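Local coordinates for glycoside hydrolase family 15, cellulose signaling associated protein envoy (Hypocrea jecorina, PDB 4WUJ) that senses blue light through a flavin-binding LOV domain, as a fungal photoreceptor linking light to oxidative-stress signalling, at residues P48-V53 / G72-F77. Sequence-based numbering, arbitrary orientation.
Sequences PDAPIV and GRNCRF. With FMN (flavin mononucleotide), chain I.
Asp49 OD2 is held by two donors, Arg76 NH1 at 3.0 Å and a water, in an end-on salt bridge of the LOV domain's flavin pocket, a PAS fold. Arg76 NH2 bonds Asp49 OD1 at 3.1 Å, and both carboxylate oxygens meet the arginine on a syn lone pair. Carboxylate and guanidinium lie nearly coplanar, 12° apart. Arg76 NE reaches FMN O2P almost straight (174°), and Arg76 NH2, already bonded to Asp49, also donates to FMN O1P. Asp49, a second-shell residue, thus helps hold flat the guanidinium that binds the phosphate, and probably tempers its charge.

Asn74 works both ways. Its ND2 donates to Asp49 O from above the carbonyl plane, while Asn74 OD1 accepts from FMN O2' and, in an Asx turn, from Arg76 N at 2.8 Å; CG anti to the backbone N (chi1 -173°) helps put the amide between protein and ribityl chain. Asn74 OD1 also sits over one face of the guanidinium.

Farther along, the backbone hydrogen bonds from Ile52 N to Arg73 O and from Gly72 N to Ile52 O tie the loop to strand 52-55, an edge strand of the sheet within this chain. Against the flavin ring system, Cys75 SG lies 3.6 Å from FMN C5A and touches Ile52 CG1 at 3.7 Å.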
ATOM      1  N   PRO C  48      12.439  18.432  12.947  1.00 29.17           N
ATOM      2  CA  PRO C  48      12.743  19.662  12.209  1.00 27.47           C
ATOM      3  C   PRO C  48      12.467  19.569  10.691  1.00 24.97           C
ATOM      4  O   PRO C  48      13.009  18.717   9.987  1.00 18.78           O
ATOM      5  CB  PRO C  48      14.237  19.873  12.498  1.00 27.85           C
ATOM      6  CG  PRO C  48      14.445  19.279  13.885  1.00 32.24           C
ATOM      7  CD  PRO C  48      13.467  18.107  13.968  1.00 31.57           C
ATOM      8  N   ASP C  49      11.618  20.479  10.218  1.00 24.30           N
ATOM      9  CA  ASP C  49      11.243  20.580   8.802  1.00 22.23           C
ATOM     10  C   ASP C  49      10.537  19.318   8.239  1.00 17.86           C
ATOM     11  O   ASP C  49      10.719  18.982   7.072  1.00 17.79           O
ATOM     12  CB  ASP C  49      12.480  20.931   7.946  1.00 22.23           C
ATOM     13  CG  ASP C  49      12.111  21.653   6.670  1.00 20.84           C
ATOM     14  OD1 ASP C  49      11.052  22.331   6.646  1.00 21.26           O
ATOM     15  OD2 ASP C  49      12.869  21.545   5.688  1.00 25.06           O
ATOM     16  N   ALA C  50       9.767  18.643   9.085  1.00 19.57           N
ATOM     17  CA  ALA C  50       8.835  17.597   8.667  1.00 27.11           C
ATOM     18  C   ALA C  50       9.433  16.555   7.724  1.00 18.84           C
ATOM     19  O   ALA C  50       8.911  16.355   6.623  1.00 15.48           O
ATOM     20  CB  ALA C  50       7.584  18.266   7.980  1.00 24.48           C
ATOM     21  N   PRO C  51      10.497  15.877   8.154  1.00 15.40           N
ATOM     22  CA  PRO C  51      11.158  14.957   7.219  1.00 24.32           C
ATOM     23  C   PRO C  51      10.320  13.730   6.835  1.00 19.26           C
ATOM     24  O   PRO C  51       9.513  13.181   7.605  1.00 19.50           O
ATOM     25  CB  PRO C  51      12.424  14.528   7.989  1.00 24.89           C
ATOM     26  CG  PRO C  51      11.990  14.560   9.427  1.00 23.72           C
ATOM     27  CD  PRO C  51      11.012  15.726   9.532  1.00 23.74           C
ATOM     28  N   ILE C  52      10.501  13.315   5.609  1.00 21.93           N
ATOM     29  CA  ILE C  52       9.982  12.008   5.175  1.00 25.10           C
ATOM     30  C   ILE C  52      10.674  10.877   5.958  1.00 23.41           C
ATOM     31  O   ILE C  52      11.908  10.812   6.002  1.00 20.51           O
ATOM     32  CB  ILE C  52      10.213  11.781   3.686  1.00 24.86           C
ATOM     33  CG1 ILE C  52       9.410  12.765   2.864  1.00 15.44           C
ATOM     34  CG2 ILE C  52       9.805  10.341   3.266  1.00 23.03           C
ATOM     35  CD1 ILE C  52       9.972  12.898   1.461  1.00 25.62           C
ATOM     36  N   VAL C  53       9.872  10.023   6.597  1.00 20.10           N
ATOM     37  CA  VAL C  53      10.406   8.849   7.278  1.00 23.34           C
ATOM     38  C   VAL C  53      10.025   7.559   6.556  1.00 23.50           C
ATOM     39  O   VAL C  53      10.553   6.492   6.869  1.00 25.98           O
ATOM     40  CB  VAL C  53       9.981   8.786   8.757  1.00 22.42           C
ATOM     41  CG1 VAL C  53      10.527   9.987   9.496  1.00 26.71           C
ATOM     42  CG2 VAL C  53       8.507   8.735   8.914  1.00 25.20           C
ATOM     43  N   GLY C  72      14.371  11.690   4.832  1.00 28.92           N
ATOM     44  CA  GLY C  72      14.840  12.712   5.750  1.00 30.86           C
ATOM     45  C   GLY C  72      14.580  14.117   5.222  1.00 28.40           C
ATOM     46  O   GLY C  72      14.811  15.077   5.918  1.00 27.00           O
ATOM     47  N   ARG C  73      14.079  14.222   3.993  1.00 34.10           N
ATOM     48  CA  ARG C  73      13.865  15.520   3.368  1.00 35.56           C
ATOM     49  C   ARG C  73      12.412  15.962   3.514  1.00 26.07           C
ATOM     50  O   ARG C  73      11.492  15.150   3.689  1.00 21.00           O
ATOM     51  CB  ARG C  73      14.291  15.491   1.886  1.00 32.54           C
ATOM     52  CG  ARG C  73      15.741  15.029   1.716  1.00 35.34           C
ATOM     53  CD  ARG C  73      16.516  15.764   0.630  1.00 41.62           C
ATOM     54  NE  ARG C  73      15.793  15.899  -0.626  1.00 48.75           N
ATOM     55  CZ  ARG C  73      16.358  16.272  -1.778  1.00 64.16           C
ATOM     56  NH1 ARG C  73      17.661  16.535  -1.827  1.00 65.50           N
ATOM     57  NH2 ARG C  73      15.630  16.375  -2.894  1.00 56.43           N
ATOM     58  N   ASN C  74      12.223  17.267   3.470  1.00 19.11           N
ATOM     59  CA  ASN C  74      10.878  17.843   3.387  1.00 28.18           C
ATOM     60  C   ASN C  74      10.356  17.614   1.993  1.00 27.24           C
ATOM     61  O   ASN C  74      11.127  17.616   1.028  1.00 30.56           O
ATOM     62  CB  ASN C  74      10.884  19.341   3.675  1.00 20.64           C
ATOM     63  CG  ASN C  74       9.497  19.928   3.754  1.00 20.22           C
ATOM     64  OD1 ASN C  74       8.871  20.165   2.743  1.00 18.19           O
ATOM     65  ND2 ASN C  74       9.013  20.172   4.970  1.00 20.57           N
ATOM     66  N   CYS C  75       9.049  17.408   1.905  1.00 25.25           N
ATOM     67  CA  CYS C  75       8.374  17.122   0.633  1.00 23.76           C
ATOM     68  C   CYS C  75       8.378  18.252  -0.411  1.00 39.12           C
ATOM     69  O   CYS C  75       8.004  18.021  -1.588  1.00 31.18           O
ATOM     70  CB  CYS C  75       6.949  16.736   0.929  1.00 24.47           C
ATOM     71  SG  CYS C  75       6.803  15.011   1.507  1.00 32.51           S
ATOM     72  N   ARG C  76       8.796  19.461  -0.015  1.00 27.55           N
ATOM     73  CA  ARG C  76       8.648  20.616  -0.921  1.00 33.23           C
ATOM     74  C   ARG C  76       9.615  20.507  -2.121  1.00 30.84           C
ATOM     75  O   ARG C  76       9.441  21.189  -3.123  1.00 34.42           O
ATOM     76  CB  ARG C  76       8.861  21.970  -0.185  1.00 22.40           C
ATOM     77  CG  ARG C  76      10.331  22.160   0.175  1.00 21.63           C
ATOM     78  CD  ARG C  76      10.637  23.552   0.783  1.00 23.07           C
ATOM     79  NE  ARG C  76       9.896  23.736   2.023  1.00 23.83           N
ATOM     80  CZ  ARG C  76      10.336  23.371   3.216  1.00 22.41           C
ATOM     81  NH1 ARG C  76      11.499  22.753   3.341  1.00 24.05           N
ATOM     82  NH2 ARG C  76       9.582  23.581   4.275  1.00 23.20           N
ATOM     83  N   PHE C  77      10.638  19.663  -2.030  1.00 32.35           N
ATOM     84  CA  PHE C  77      11.531  19.530  -3.160  1.00 34.68           C
ATOM     85  C   PHE C  77      10.748  19.127  -4.414  1.00 42.80           C
ATOM     86  O   PHE C  77      11.235  19.300  -5.518  1.00 44.63           O
ATOM     87  CB  PHE C  77      12.662  18.535  -2.870  1.00 38.59           C
ATOM     88  CG  PHE C  77      12.194  17.111  -2.725  1.00 44.05           C
ATOM     89  CD1 PHE C  77      11.879  16.351  -3.847  1.00 39.75           C
ATOM     90  CD2 PHE C  77      12.080  16.534  -1.478  1.00 34.63           C
ATOM     91  CE1 PHE C  77      11.458  15.057  -3.722  1.00 39.77           C
ATOM     92  CE2 PHE C  77      11.655  15.221  -1.341  1.00 41.80           C
ATOM     93  CZ  PHE C  77      11.345  14.482  -2.468  1.00 41.04           C
TER
HETATM   94  N1  FMN I5201       4.074  19.301  -1.396  1.00 29.08           N
HETATM   95  C2  FMN I5201       4.051  19.036  -2.749  1.00 32.35           C
HETATM   96  O2  FMN I5201       4.245  19.937  -3.562  1.00 31.55           O
HETATM   97  N3  FMN I5201       3.826  17.738  -3.200  1.00 28.33           N
HETATM   98  C4  FMN I5201       3.606  16.702  -2.326  1.00 31.35           C
HETATM   99  O4  FMN I5201       3.429  15.572  -2.769  1.00 24.07           O
HETATM  100  C4A FMN I5201       3.625  16.957  -0.947  1.00 37.12           C
HETATM  101  N5  FMN I5201       3.426  15.930  -0.034  1.00 27.20           N
HETATM  102  C5A FMN I5201       3.430  16.191   1.307  1.00 26.15           C
HETATM  103  C6  FMN I5201       3.208  15.141   2.177  1.00 23.73           C
HETATM  104  C7  FMN I5201       3.235  15.353   3.545  1.00 28.87           C
HETATM  105  C7M FMN I5201       2.976  14.185   4.445  1.00 22.78           C
HETATM  106  C8  FMN I5201       3.479  16.654   4.043  1.00 27.27           C
HETATM  107  C8M FMN I5201       3.506  16.896   5.531  1.00 20.67           C
HETATM  108  C9  FMN I5201       3.684  17.714   3.150  1.00 25.62           C
HETATM  109  C9A FMN I5201       3.666  17.490   1.778  1.00 27.19           C
HETATM  110  N10 FMN I5201       3.883  18.526   0.863  1.00 31.76           N
HETATM  111  C10 FMN I5201       3.862  18.260  -0.493  1.00 30.28           C
HETATM  112  C1' FMN I5201       4.086  19.975   1.252  1.00 24.59           C
HETATM  113  C2' FMN I5201       5.466  20.444   1.647  1.00 27.07           C
HETATM  114  O2' FMN I5201       6.147  19.381   2.273  1.00 23.79           O
HETATM  115  C3' FMN I5201       5.309  21.712   2.535  1.00 26.52           C
HETATM  116  O3' FMN I5201       4.500  21.435   3.673  1.00 24.30           O
HETATM  117  C4' FMN I5201       4.668  22.868   1.729  1.00 29.40           C
HETATM  118  O4' FMN I5201       5.565  23.242   0.705  1.00 25.65           O
HETATM  119  C5' FMN I5201       4.272  24.077   2.595  1.00 27.39           C
HETATM  120  O5' FMN I5201       5.352  24.460   3.428  1.00 24.84           O
HETATM  121  P   FMN I5201       6.459  25.490   2.921  1.00 30.39           P
HETATM  122  O1P FMN I5201       7.489  25.550   4.038  1.00 33.69           O
HETATM  123  O2P FMN I5201       7.158  25.112   1.660  1.00 27.14           O
HETATM  124  O3P FMN I5201       5.826  26.829   2.734  1.00 32.34           O
HETATM  125  O   HOH W   1      14.361  19.522   4.644  1.00 47.93           O
HETATM  126  O   HOH W   2       7.213  17.122   4.504  1.00 24.74           O